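Thiosulfate reductase (Thermus thermophilus, PDB 2VPZ) probably reduces sulfur compounds such as polysulfide or thiosulfate, using molybdenum, two molybdopterin guanine dinucleotide cofactors and a 4Fe-4S cluster. Local coordinates at residues 439-444 and 468-473; 460-465 and 474-479; 203-208 and 230-235. One frame throughout, in Å; residues are numbered along the deposited sequence.

Contact 1 of 3, residues 439-444 and 468-473; sequences GINLFH and LPQEHV. With MGD (2-amino-5,6-dimercapto-7-methyl-3,7,8a,9-tetrahydro-8-oxa-1,3,9,10-tetraaza-anthracen-4-one guanosine dinucleotide), chain H.
H472 pushes its imidazole against the bend at I440, N441 and L442, and here the contact is tight. With chi1 at 77°, CG sits between the backbone N and the carbonyl carbon. L442 N stands 3.7 Å above the ring plane, over its centre, and N441 CA adds a CH-pi contact on that face. V473 CG2 covers the opposite face toward the rim. At the ring edge, nearly in plane, comes the ribose O3' of MGD (chain H), while H472 CE1 approaches I440 O to 3.1 Å. The same bend holds the cofactor directly: N441 N gives a nearly straight 3.0 Å hydrogen bond to phosphate oxygen O2A of MGD. One step further along, H472 CB sits over the middle of the F443 ring, 3.8 Å from its centroid. E471 CG meets that ring at the edge, and F443 CD1 lies 3.3 Å from E471 CD.

The carboxylate end of E471 is the more open side: the residue is partly exposed and reaches a water. This water donates to E471 OE2 at 3.0 Å and also hydrogen-bonds H444 NE2. E471 OE2 is held by the Y718 hydroxyl as well, and OE1 by a salt bridge to K453. Behind the tight part, L442 and F443 pack on L456 of helix 449-457, and I440 and L442 on F143 of strand 141-144.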
loop_
_atom_site.group_PDB
_atom_site.type_symbol
_atom_site.label_atom_id
_atom_site.label_comp_id
_atom_site.label_asym_id
_atom_site.label_seq_id
_atom_site.Cartn_x
_atom_site.Cartn_y
_atom_site.Cartn_z
ATOM N N GLY A 439 29.515 -40.782 12.216
ATOM C CA GLY A 439 28.792 -39.609 11.743
ATOM C C GLY A 439 28.997 -38.317 12.526
ATOM O O GLY A 439 28.053 -37.678 12.993
ATOM N N ILE A 440 30.248 -37.918 12.700
ATOM C CA ILE A 440 30.559 -36.709 13.466
ATOM C C ILE A 440 31.706 -36.009 12.707
ATOM O O ILE A 440 32.705 -36.637 12.349
ATOM C CB ILE A 440 30.899 -37.116 15.003
ATOM C CG1 ILE A 440 31.023 -35.885 15.897
ATOM C CG2 ILE A 440 32.143 -38.005 15.053
ATOM C CD1 ILE A 440 32.404 -35.221 15.886
ATOM N N ASN A 441 31.540 -34.724 12.409
ATOM C CA ASN A 441 32.508 -33.968 11.601
ATOM C C ASN A 441 33.755 -33.506 12.399
ATOM O O ASN A 441 33.789 -32.404 12.931
ATOM C CB ASN A 441 31.781 -32.779 10.931
ATOM C CG ASN A 441 32.274 -32.496 9.507
ATOM O OD1 ASN A 441 31.476 -32.296 8.577
ATOM N ND2 ASN A 441 33.590 -32.463 9.342
ATOM N N LEU A 442 34.784 -34.352 12.455
ATOM C CA LEU A 442 36.011 -34.019 13.184
ATOM C C LEU A 442 36.619 -32.640 12.841
ATOM O O LEU A 442 37.035 -31.897 13.741
ATOM C CB LEU A 442 37.084 -35.126 13.034
ATOM C CG LEU A 442 36.775 -36.545 13.535
ATOM C CD1 LEU A 442 38.009 -37.469 13.322
ATOM C CD2 LEU A 442 36.346 -36.517 15.025
ATOM N N PHE A 443 36.676 -32.285 11.557
ATOM C CA PHE A 443 37.257 -31.004 11.125
ATOM C C PHE A 443 36.314 -29.767 11.079
ATOM O O PHE A 443 36.778 -28.657 10.821
ATOM C CB PHE A 443 37.981 -31.166 9.759
ATOM C CG PHE A 443 39.085 -32.238 9.731
ATOM C CD1 PHE A 443 39.532 -32.771 8.507
ATOM C CD2 PHE A 443 39.664 -32.722 10.915
ATOM C CE1 PHE A 443 40.532 -33.771 8.458
ATOM C CE2 PHE A 443 40.676 -33.731 10.889
ATOM C CZ PHE A 443 41.104 -34.252 9.657
ATOM N N HIS A 444 35.010 -29.925 11.309
ATOM C CA HIS A 444 34.099 -28.771 11.292
ATOM C C HIS A 444 33.362 -28.545 12.641
ATOM O O HIS A 444 32.937 -27.421 12.947
ATOM C CB HIS A 444 33.060 -28.848 10.115
ATOM C CG HIS A 444 33.606 -28.636 8.740
ATOM N ND1 HIS A 444 33.438 -27.475 8.043
ATOM C CD2 HIS A 444 34.327 -29.436 7.944
ATOM C CE1 HIS A 444 34.049 -27.559 6.882
ATOM N NE2 HIS A 444 34.602 -28.749 6.797
ATOM N N LEU A 468 29.358 -39.825 3.048
ATOM C CA LEU A 468 30.022 -39.055 2.009
ATOM C C LEU A 468 31.554 -39.030 2.266
ATOM O O LEU A 468 31.993 -39.348 3.372
ATOM C CB LEU A 468 29.424 -37.613 1.959
ATOM C CG LEU A 468 27.880 -37.408 1.819
ATOM C CD1 LEU A 468 27.420 -36.076 2.473
ATOM C CD2 LEU A 468 27.453 -37.477 0.331
ATOM N N PRO A 469 32.370 -38.766 1.214
ATOM C CA PRO A 469 33.821 -38.715 1.407
ATOM C C PRO A 469 34.249 -37.302 1.823
ATOM O O PRO A 469 34.760 -36.527 1.011
ATOM C CB PRO A 469 34.400 -39.120 0.053
ATOM C CG PRO A 469 33.327 -38.763 -0.945
ATOM C CD PRO A 469 32.010 -38.975 -0.201
ATOM N N GLN A 470 34.005 -36.984 3.097
ATOM C CA GLN A 470 34.342 -35.683 3.699
ATOM C C GLN A 470 35.853 -35.530 3.927
ATOM O O GLN A 470 36.591 -36.486 3.731
ATOM C CB GLN A 470 33.621 -35.552 5.012
ATOM C CG GLN A 470 32.128 -35.554 4.923
ATOM C CD GLN A 470 31.550 -34.232 5.382
ATOM O OE1 GLN A 470 30.335 -34.015 5.398
ATOM N NE2 GLN A 470 32.456 -33.326 5.770
ATOM N N GLU A 471 36.310 -34.368 4.386
ATOM C CA GLU A 471 37.748 -34.224 4.615
ATOM C C GLU A 471 38.304 -35.042 5.805
ATOM O O GLU A 471 39.487 -35.400 5.798
ATOM C CB GLU A 471 38.200 -32.752 4.780
ATOM C CG GLU A 471 39.712 -32.660 4.963
ATOM C CD GLU A 471 40.170 -31.363 5.591
ATOM O OE1 GLU A 471 41.403 -31.147 5.683
ATOM O OE2 GLU A 471 39.295 -30.570 5.998
ATOM N N HIS A 472 37.504 -35.359 6.816
ATOM C CA HIS A 472 37.990 -36.156 7.978
ATOM C C HIS A 472 37.736 -37.691 7.857
ATOM O O HIS A 472 38.184 -38.444 8.703
ATOM C CB HIS A 472 37.328 -35.767 9.294
ATOM C CG HIS A 472 35.955 -36.280 9.451
ATOM N ND1 HIS A 472 35.641 -37.415 10.116
ATOM C CD2 HIS A 472 34.829 -35.883 8.864
ATOM C CE1 HIS A 472 34.371 -37.702 9.940
ATOM N NE2 HIS A 472 33.848 -36.774 9.176
ATOM N N VAL A 473 36.971 -38.134 6.863
ATOM C CA VAL A 473 36.707 -39.563 6.651
ATOM C C VAL A 473 37.907 -40.174 5.868
ATOM O O VAL A 473 38.299 -41.338 6.081
ATOM C CB VAL A 473 35.371 -39.826 5.836
ATOM C CG1 VAL A 473 35.203 -41.317 5.505
ATOM C CG2 VAL A 473 34.144 -39.292 6.618
HETATM P PB MGD H . 27.681 -32.274 10.644
HETATM O O1B MGD H . 28.569 -31.220 10.056
HETATM O O2B MGD H . 26.318 -32.496 10.064
HETATM O O3B MGD H . 27.751 -31.976 12.228
HETATM O O3A MGD H . 27.971 -31.541 14.689
HETATM P PA MGD H . 27.890 -32.748 13.647
HETATM O O1A MGD H . 26.629 -33.595 13.687
HETATM O O2A MGD H . 29.229 -33.396 13.682
HETATM O "O5'" MGD H . 28.390 -33.668 10.545
HETATM C "C5'" MGD H . 27.660 -34.872 10.305
HETATM C "C4'" MGD H . 28.680 -35.900 9.815
HETATM O "O4'" MGD H . 27.899 -37.089 9.847
HETATM C "C3'" MGD H . 29.139 -35.737 8.390
HETATM O "O3'" MGD H . 30.404 -36.406 8.310
HETATM C "C2'" MGD H . 28.047 -36.495 7.618
HETATM O "O2'" MGD H . 28.588 -36.875 6.381
HETATM C "C1'" MGD H . 27.749 -37.691 8.525
HETATM N N9 MGD H . 26.411 -38.386 8.411
HETATM C C8 MGD H . 25.240 -37.815 8.124
HETATM N N7 MGD H . 24.201 -38.683 8.132
HETATM C C5 MGD H . 24.693 -39.888 8.493
HETATM C C6 MGD H . 24.150 -41.292 8.768
HETATM O O6 MGD H . 22.916 -41.599 8.609
HETATM N N1 MGD H . 25.079 -42.226 9.159
HETATM C C2 MGD H . 26.415 -41.971 9.312
HETATM N N2 MGD H . 27.324 -42.919 9.699
HETATM N N3 MGD H . 26.899 -40.739 9.100
HETATM C C4 MGD H . 26.151 -39.666 8.680
HETATM C C10 MGD H . 26.776 -30.937 15.273
HETATM C C11 MGD H . 27.223 -30.053 16.388
HETATM O O11 MGD H . 28.340 -29.322 15.879
HETATM C C12 MGD H . 26.217 -29.141 16.987
HETATM S S12 MGD H . 24.672 -29.692 17.482
HETATM C C13 MGD H . 26.486 -27.861 17.246
HETATM S S13 MGD H . 25.432 -26.734 17.868
HETATM C C14 MGD H . 27.746 -27.207 17.077
HETATM N N15 MGD H . 27.611 -26.182 16.003
HETATM C C16 MGD H . 28.809 -25.645 15.598
HETATM C C17 MGD H . 29.030 -24.314 15.025
HETATM O O17 MGD H . 28.054 -23.536 14.807
HETATM N N18 MGD H . 30.284 -23.947 14.757
HETATM C C19 MGD H . 31.352 -24.737 14.979
HETATM N N19 MGD H . 32.619 -24.359 14.629
HETATM N N20 MGD H . 31.203 -25.944 15.529
HETATM C C21 MGD H . 30.016 -26.460 15.830
HETATM N N22 MGD H . 29.919 -27.703 16.314
HETATM C C23 MGD H . 28.728 -28.305 16.808
HETATM O O HOH W 1 36.572 -29.800 5.121
#

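Contact 2 of 3, residues 460-465 and 474-479; sequences DLYVAI and MWADVI. With MGD (2-amino-5,6-dimercapto-7-methyl-3,7,8a,9-tetrahydro-8-oxa-1,3,9,10-tetraaza-anthracen-4-one guanosine dinucleotide), chain H.
The Y462 ring leans over the loop at W475 and A476, offering one face to A476 and an edge to W475. Its CG is anti to the backbone N (chi1 161°), beside the carbonyl carbon. A476 CB stands 3.7 Å above the ring plane, offset toward the rim, in a CH-pi contact. W475 CB lies in the plane at the edge, 4.0 Å from Y462 CE2, and W475 O comes to 3.4 Å from CD2 near that plane. A476 CB also touches A464 CB. V463 and V478 are arranged differently: they run side by side and point the same way, with V463 CG1 3.6 Å from V478 O.

D477 grips the Y462 backbone twice. Its OD2 accepts from Y462 N at 2.9 Å, the N-H arriving from above the carboxylate plane, 40° out of it. Its own N donates to Y462 O at 3.1 Å, within the carbonyl plane. OD1 turns to R101 and R107 in salt bridges. An alanine here would probably leave Y462 N without this acceptor and both arginines without the carboxylate they share.

At A464 and I479 the two segments come into parallel strand pairing, and I465 O takes a 3.0 Å hydrogen bond from the guanine N2 of MGD (chain H). This is the edge of a parallel alpha/beta sheet that binds a nucleotide at the C-terminal ends of its strands.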
loop_
_atom_site.group_PDB
_atom_site.type_symbol
_atom_site.label_atom_id
_atom_site.label_comp_id
_atom_site.label_asym_id
_atom_site.label_seq_id
_atom_site.Cartn_x
_atom_site.Cartn_y
_atom_site.Cartn_z
ATOM N N ASP A 460 47.043 -45.432 16.860
ATOM C CA ASP A 460 47.307 -46.784 16.375
ATOM C C ASP A 460 46.113 -47.216 15.486
ATOM O O ASP A 460 46.304 -47.898 14.480
ATOM C CB ASP A 460 47.532 -47.793 17.516
ATOM C CG ASP A 460 48.913 -47.646 18.183
ATOM O OD1 ASP A 460 49.864 -47.233 17.483
ATOM O OD2 ASP A 460 49.032 -47.958 19.391
ATOM N N LEU A 461 44.895 -46.824 15.846
ATOM C CA LEU A 461 43.721 -47.138 15.024
ATOM C C LEU A 461 42.669 -45.998 14.989
ATOM O O LEU A 461 42.336 -45.405 16.019
ATOM C CB LEU A 461 43.039 -48.462 15.466
ATOM C CG LEU A 461 41.703 -48.857 14.807
ATOM C CD1 LEU A 461 41.948 -49.532 13.438
ATOM C CD2 LEU A 461 40.879 -49.780 15.743
ATOM N N TYR A 462 42.201 -45.659 13.793
ATOM C CA TYR A 462 41.185 -44.632 13.619
ATOM C C TYR A 462 40.131 -45.067 12.565
ATOM O O TYR A 462 40.404 -45.141 11.359
ATOM C CB TYR A 462 41.817 -43.247 13.277
ATOM C CG TYR A 462 40.873 -42.235 12.648
ATOM C CD1 TYR A 462 39.582 -42.028 13.160
ATOM C CD2 TYR A 462 41.242 -41.527 11.496
ATOM C CE1 TYR A 462 38.669 -41.148 12.534
ATOM C CE2 TYR A 462 40.348 -40.648 10.858
ATOM C CZ TYR A 462 39.058 -40.458 11.376
ATOM O OH TYR A 462 38.180 -39.610 10.753
ATOM N N VAL A 463 38.941 -45.430 13.040
ATOM C CA VAL A 463 37.871 -45.864 12.152
ATOM C C VAL A 463 36.773 -44.772 12.026
ATOM O O VAL A 463 36.445 -44.072 12.991
ATOM C CB VAL A 463 37.223 -47.240 12.593
ATOM C CG1 VAL A 463 36.422 -47.825 11.430
ATOM C CG2 VAL A 463 38.328 -48.244 13.044
ATOM N N ALA A 464 36.230 -44.589 10.822
ATOM C CA ALA A 464 35.168 -43.612 10.565
ATOM C C ALA A 464 34.026 -44.272 9.792
ATOM O O ALA A 464 34.257 -44.870 8.752
ATOM C CB ALA A 464 35.725 -42.378 9.790
ATOM N N ILE A 465 32.803 -44.148 10.318
ATOM C CA ILE A 465 31.573 -44.741 9.732
ATOM C C ILE A 465 30.741 -43.537 9.241
ATOM O O ILE A 465 30.272 -42.716 10.041
ATOM C CB ILE A 465 30.829 -45.579 10.821
ATOM C CG1 ILE A 465 31.850 -46.279 11.725
ATOM C CG2 ILE A 465 29.871 -46.585 10.154
ATOM C CD1 ILE A 465 31.283 -47.368 12.655
ATOM N N MET A 474 38.494 -39.377 4.984
ATOM C CA MET A 474 39.636 -39.776 4.177
ATOM C C MET A 474 41.008 -39.658 4.890
ATOM O O MET A 474 42.057 -39.557 4.253
ATOM C CB MET A 474 39.637 -39.048 2.812
ATOM C CG MET A 474 38.269 -39.000 2.095
ATOM S SD MET A 474 37.500 -40.642 1.880
ATOM C CE MET A 474 38.658 -41.430 0.681
ATOM N N TRP A 475 40.981 -39.642 6.223
ATOM C CA TRP A 475 42.205 -39.669 7.069
ATOM C C TRP A 475 42.180 -40.986 7.852
ATOM O O TRP A 475 43.058 -41.239 8.679
ATOM C CB TRP A 475 42.261 -38.533 8.092
ATOM C CG TRP A 475 42.870 -37.271 7.589
ATOM C CD1 TRP A 475 42.499 -36.554 6.479
ATOM C CD2 TRP A 475 43.967 -36.556 8.174
ATOM N NE1 TRP A 475 43.297 -35.441 6.346
ATOM C CE2 TRP A 475 44.197 -35.411 7.377
ATOM C CE3 TRP A 475 44.762 -36.762 9.311
ATOM C CZ2 TRP A 475 45.216 -34.484 7.663
ATOM C CZ3 TRP A 475 45.774 -35.849 9.607
ATOM C CH2 TRP A 475 45.982 -34.709 8.781
ATOM N N ALA A 476 41.183 -41.823 7.601
ATOM C CA ALA A 476 41.025 -43.080 8.328
ATOM C C ALA A 476 41.703 -44.387 7.836
ATOM O O ALA A 476 41.935 -44.547 6.620
ATOM C CB ALA A 476 39.482 -43.369 8.495
ATOM N N ASP A 477 42.068 -45.277 8.778
ATOM C CA ASP A 477 42.564 -46.641 8.456
ATOM C C ASP A 477 41.130 -47.295 8.468
ATOM O O ASP A 477 40.510 -47.332 9.517
ATOM C CB ASP A 477 43.371 -47.350 9.597
ATOM C CG ASP A 477 44.166 -46.408 10.483
ATOM O OD1 ASP A 477 44.924 -45.589 9.921
ATOM O OD2 ASP A 477 44.039 -46.501 11.731
ATOM N N VAL A 478 40.616 -47.802 7.351
ATOM C CA VAL A 478 39.243 -48.346 7.336
ATOM C C VAL A 478 38.114 -47.303 7.443
ATOM O O VAL A 478 37.953 -46.577 8.460
ATOM C CB VAL A 478 38.895 -49.445 8.453
ATOM C CG1 VAL A 478 37.828 -50.433 7.904
ATOM C CG2 VAL A 478 40.126 -50.214 8.916
ATOM N N ILE A 479 37.339 -47.264 6.355
ATOM C CA ILE A 479 36.169 -46.426 6.121
ATOM C C ILE A 479 35.033 -47.458 5.968
ATOM O O ILE A 479 35.166 -48.381 5.176
ATOM C CB ILE A 479 36.286 -45.612 4.759
ATOM C CG1 ILE A 479 37.393 -44.567 4.829
ATOM C CG2 ILE A 479 34.924 -44.949 4.414
ATOM C CD1 ILE A 479 37.994 -44.147 3.466
HETATM P PB MGD H . 27.681 -32.274 10.644
HETATM O O1B MGD H . 28.569 -31.220 10.056
HETATM O O2B MGD H . 26.318 -32.496 10.064
HETATM O O3B MGD H . 27.751 -31.976 12.228
HETATM O O3A MGD H . 27.971 -31.541 14.689
HETATM P PA MGD H . 27.890 -32.748 13.647
HETATM O O1A MGD H . 26.629 -33.595 13.687
HETATM O O2A MGD H . 29.229 -33.396 13.682
HETATM O "O5'" MGD H . 28.390 -33.668 10.545
HETATM C "C5'" MGD H . 27.660 -34.872 10.305
HETATM C "C4'" MGD H . 28.680 -35.900 9.815
HETATM O "O4'" MGD H . 27.899 -37.089 9.847
HETATM C "C3'" MGD H . 29.139 -35.737 8.390
HETATM O "O3'" MGD H . 30.404 -36.406 8.310
HETATM C "C2'" MGD H . 28.047 -36.495 7.618
HETATM O "O2'" MGD H . 28.588 -36.875 6.381
HETATM C "C1'" MGD H . 27.749 -37.691 8.525
HETATM N N9 MGD H . 26.411 -38.386 8.411
HETATM C C8 MGD H . 25.240 -37.815 8.124
HETATM N N7 MGD H . 24.201 -38.683 8.132
HETATM C C5 MGD H . 24.693 -39.888 8.493
HETATM C C6 MGD H . 24.150 -41.292 8.768
HETATM O O6 MGD H . 22.916 -41.599 8.609
HETATM N N1 MGD H . 25.079 -42.226 9.159
HETATM C C2 MGD H . 26.415 -41.971 9.312
HETATM N N2 MGD H . 27.324 -42.919 9.699
HETATM N N3 MGD H . 26.899 -40.739 9.100
HETATM C C4 MGD H . 26.151 -39.666 8.680
HETATM C C10 MGD H . 26.776 -30.937 15.273
HETATM C C11 MGD H . 27.223 -30.053 16.388
HETATM O O11 MGD H . 28.340 -29.322 15.879
HETATM C C12 MGD H . 26.217 -29.141 16.987
HETATM S S12 MGD H . 24.672 -29.692 17.482
HETATM C C13 MGD H . 26.486 -27.861 17.246
HETATM S S13 MGD H . 25.432 -26.734 17.868
HETATM C C14 MGD H . 27.746 -27.207 17.077
HETATM N N15 MGD H . 27.611 -26.182 16.003
HETATM C C16 MGD H . 28.809 -25.645 15.598
HETATM C C17 MGD H . 29.030 -24.314 15.025
HETATM O O17 MGD H . 28.054 -23.536 14.807
HETATM N N18 MGD H . 30.284 -23.947 14.757
HETATM C C19 MGD H . 31.352 -24.737 14.979
HETATM N N19 MGD H . 32.619 -24.359 14.629
HETATM N N20 MGD H . 31.203 -25.944 15.529
HETATM C C21 MGD H . 30.016 -26.460 15.830
HETATM N N22 MGD H . 29.919 -27.703 16.314
HETATM C C23 MGD H . 28.728 -28.305 16.808
#

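Contact 3 of 3, residues 203-208 and 230-235; sequences IVLIGH and AKVVVV. With MGD (2-amino-5,6-dimercapto-7-methyl-3,7,8a,9-tetrahydro-8-oxa-1,3,9,10-tetraaza-anthracen-4-one guanosine dinucleotide), chain I.
This is the sheet pairing of a beta-alpha-beta unit, in which I203 to I206 run beside V232 to V235 and helix 216-227 makes the connection. The strand axes come within 4.7 Å at an angle of 20°, and the parallel ladder is regular. I203 N donates to K231 O, V233 N to I203 O at 2.8 Å, L205 N to V233 O, V235 N to L205 O, and G207 N to V235 O at 3.0 Å. The last four donors lie nearly along the C=O axis of their acceptors.

On one face, L205 bridges two valines: its CD1 is 4.0 Å from V232 CG1 and 4.0 Å from V234 CG2. V232 goes on to pack against F222 and L226 of helix 216-227. On the other face, V204 lies alongside V233 and I206 alongside V235, with I206 CG1 4.2 Å from V235 CB; W264 and L261 of helix 257-270 cover this side.

V235 O has a second donor, the guanine N2 of MGD (chain I), at 3.0 Å. As modelled, a CB at G207, where phi is 73°, would probably run into N3 of that guanine. Strand ends that meet a dinucleotide in this way are characteristic of Rossmann-like nucleotide-binding folds.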
loop_
_atom_site.group_PDB
_atom_site.type_symbol
_atom_site.label_atom_id
_atom_site.label_comp_id
_atom_site.label_asym_id
_atom_site.label_seq_id
_atom_site.Cartn_x
_atom_site.Cartn_y
_atom_site.Cartn_z
ATOM N N ILE A 203 7.347 -12.700 24.760
ATOM C CA ILE A 203 8.491 -13.608 24.625
ATOM C C ILE A 203 9.862 -12.905 24.458
ATOM O O ILE A 203 10.009 -12.043 23.589
ATOM C CB ILE A 203 8.254 -14.569 23.389
ATOM C CG1 ILE A 203 6.979 -15.378 23.593
ATOM C CG2 ILE A 203 9.478 -15.490 23.151
ATOM C CD1 ILE A 203 6.555 -16.192 22.355
ATOM N N VAL A 204 10.856 -13.249 25.273
ATOM C CA VAL A 204 12.178 -12.630 25.133
ATOM C C VAL A 204 13.248 -13.636 24.665
ATOM O O VAL A 204 13.571 -14.602 25.376
ATOM C CB VAL A 204 12.649 -11.902 26.467
ATOM C CG1 VAL A 204 14.001 -11.188 26.227
ATOM C CG2 VAL A 204 11.584 -10.875 26.930
ATOM N N LEU A 205 13.761 -13.396 23.456
ATOM C CA LEU A 205 14.782 -14.211 22.792
ATOM C C LEU A 205 16.182 -13.622 22.937
ATOM O O LEU A 205 16.448 -12.489 22.504
ATOM C CB LEU A 205 14.470 -14.389 21.276
ATOM C CG LEU A 205 13.079 -14.963 20.926
ATOM C CD1 LEU A 205 12.889 -15.035 19.403
ATOM C CD2 LEU A 205 12.905 -16.353 21.580
ATOM N N ILE A 206 17.070 -14.369 23.578
ATOM C CA ILE A 206 18.448 -13.970 23.721
ATOM C C ILE A 206 19.370 -14.817 22.769
ATOM O O ILE A 206 19.724 -15.952 23.092
ATOM C CB ILE A 206 18.916 -14.039 25.260
ATOM C CG1 ILE A 206 18.109 -13.032 26.093
ATOM C CG2 ILE A 206 20.445 -13.782 25.375
ATOM C CD1 ILE A 206 18.660 -12.727 27.498
ATOM N N GLY A 207 19.677 -14.284 21.581
ATOM C CA GLY A 207 20.535 -14.922 20.608
ATOM C C GLY A 207 19.988 -16.112 19.859
ATOM O O GLY A 207 20.553 -16.769 18.976
ATOM N N HIS A 208 18.785 -16.422 20.280
ATOM C CA HIS A 208 17.927 -17.527 19.806
ATOM C C HIS A 208 17.477 -17.035 18.380
ATOM O O HIS A 208 16.558 -16.232 18.283
ATOM C CB HIS A 208 16.730 -17.557 20.844
ATOM C CG HIS A 208 16.014 -18.872 21.020
ATOM N ND1 HIS A 208 15.793 -19.788 20.022
ATOM C CD2 HIS A 208 15.350 -19.352 22.083
ATOM C CE1 HIS A 208 15.033 -20.770 20.463
ATOM N NE2 HIS A 208 14.747 -20.523 21.720
ATOM N N ALA A 230 1.172 -12.229 19.988
ATOM C CA ALA A 230 2.319 -12.471 20.868
ATOM C C ALA A 230 3.418 -11.491 20.461
ATOM O O ALA A 230 3.959 -11.542 19.331
ATOM C CB ALA A 230 2.850 -13.939 20.736
ATOM N N LYS A 231 3.723 -10.556 21.358
ATOM C CA LYS A 231 4.766 -9.585 21.093
ATOM C C LYS A 231 6.104 -10.109 21.674
ATOM O O LYS A 231 6.210 -10.529 22.848
ATOM C CB LYS A 231 4.323 -8.172 21.528
ATOM C CG LYS A 231 4.830 -7.529 22.791
ATOM C CD LYS A 231 4.246 -6.095 22.884
ATOM C CE LYS A 231 3.350 -5.749 21.660
ATOM N NZ LYS A 231 2.131 -4.964 22.029
ATOM N N VAL A 232 7.082 -10.139 20.766
ATOM C CA VAL A 232 8.444 -10.678 20.828
ATOM C C VAL A 232 9.629 -9.692 20.923
ATOM O O VAL A 232 9.798 -8.851 20.034
ATOM C CB VAL A 232 8.656 -11.570 19.515
ATOM C CG1 VAL A 232 9.931 -12.402 19.580
ATOM C CG2 VAL A 232 7.414 -12.455 19.271
ATOM N N VAL A 233 10.465 -9.807 21.957
ATOM C CA VAL A 233 11.649 -8.942 22.113
ATOM C C VAL A 233 12.950 -9.729 21.751
ATOM O O VAL A 233 13.175 -10.806 22.276
ATOM C CB VAL A 233 11.773 -8.377 23.590
ATOM C CG1 VAL A 233 13.041 -7.515 23.724
ATOM C CG2 VAL A 233 10.520 -7.532 23.961
ATOM N N VAL A 234 13.771 -9.226 20.834
ATOM C CA VAL A 234 15.010 -9.927 20.475
ATOM C C VAL A 234 16.261 -9.142 20.916
ATOM O O VAL A 234 16.379 -7.947 20.665
ATOM C CB VAL A 234 15.118 -10.246 18.922
ATOM C CG1 VAL A 234 16.533 -10.763 18.560
ATOM C CG2 VAL A 234 14.074 -11.297 18.521
ATOM N N VAL A 235 17.158 -9.850 21.611
ATOM C CA VAL A 235 18.428 -9.324 22.121
ATOM C C VAL A 235 19.502 -10.050 21.280
ATOM O O VAL A 235 19.618 -11.281 21.333
ATOM C CB VAL A 235 18.584 -9.667 23.638
ATOM C CG1 VAL A 235 19.872 -9.059 24.194
ATOM C CG2 VAL A 235 17.339 -9.176 24.427
HETATM P PB MGD I . 22.265 -18.976 19.051
HETATM O O1B MGD I . 23.728 -19.157 19.142
HETATM O O2B MGD I . 21.486 -18.674 20.229
HETATM O O3B MGD I . 21.939 -20.362 18.323
HETATM O O3A MGD I . 20.920 -22.132 16.803
HETATM P PA MGD I . 20.638 -21.257 18.085
HETATM O O1A MGD I . 20.401 -22.260 19.114
HETATM O O2A MGD I . 19.470 -20.427 17.831
HETATM O "O5'" MGD I . 21.929 -17.864 18.014
HETATM C "C5'" MGD I . 22.662 -17.434 16.864
HETATM C "C4'" MGD I . 22.480 -15.931 16.997
HETATM O "O4'" MGD I . 23.250 -15.643 18.152
HETATM C "C3'" MGD I . 23.066 -15.018 15.887
HETATM O "O3'" MGD I . 22.094 -14.033 15.452
HETATM C "C2'" MGD I . 24.252 -14.277 16.553
HETATM O "O2'" MGD I . 24.156 -12.890 16.255
HETATM C "C1'" MGD I . 23.888 -14.360 18.014
HETATM N N9 MGD I . 24.878 -13.921 19.036
HETATM C C8 MGD I . 26.243 -14.004 18.944
HETATM N N7 MGD I . 26.853 -13.503 20.055
HETATM C C5 MGD I . 25.860 -13.065 20.872
HETATM C C6 MGD I . 25.805 -12.350 22.164
HETATM O O6 MGD I . 26.876 -12.147 22.744
HETATM N N1 MGD I . 24.619 -12.045 22.688
HETATM C C2 MGD I . 23.453 -12.297 22.033
HETATM N N2 MGD I . 22.248 -11.955 22.613
HETATM N N3 MGD I . 23.419 -12.944 20.828
HETATM C C4 MGD I . 24.562 -13.346 20.208
HETATM C C10 MGD I . 21.688 -23.308 16.660
HETATM C C11 MGD I . 20.689 -24.418 16.709
HETATM O O11 MGD I . 19.896 -24.354 15.514
HETATM C C12 MGD I . 21.301 -25.800 17.057
HETATM S S12 MGD I . 22.294 -26.016 18.398
HETATM C C13 MGD I . 21.067 -26.937 16.307
HETATM S S13 MGD I . 21.669 -28.449 16.812
HETATM C C14 MGD I . 20.247 -26.874 15.044
HETATM N N15 MGD I . 20.968 -26.914 13.826
HETATM C C16 MGD I . 20.445 -26.393 12.670
HETATM C C17 MGD I . 21.116 -26.430 11.321
HETATM O O17 MGD I . 22.221 -27.028 11.196
HETATM N N18 MGD I . 20.475 -25.894 10.227
HETATM C C19 MGD I . 19.294 -25.254 10.421
HETATM N N19 MGD I . 18.756 -24.679 9.362
HETATM N N20 MGD I . 18.611 -25.118 11.607
HETATM C C21 MGD I . 19.145 -25.713 12.717
HETATM N N22 MGD I . 18.579 -25.624 13.911
HETATM C C23 MGD I . 19.317 -25.681 15.129
#

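Overall arrangement
Coming from the N terminus, contact 3 is first: it closes the beta-alpha-beta loop through helix 216-227 and is complete long before the others begin. Contacts 1 and 2 then cross, their segments alternating as 439-444, 460-465, 468-473 and 474-479. Contact 1 spans helix 449-457 and strand 462-466, while contact 2 closes the short loop leading to strand 479-481. They touch each other, G439 N with I465 O and the Y462 hydroxyl with H472 O, and both reach MGD of chain H. Contact 3 serves MGD of chain I in another sheet, across the chain's centre; its nearest atoms are about 17 Å from contact 1 and about 29 Å from contact 2.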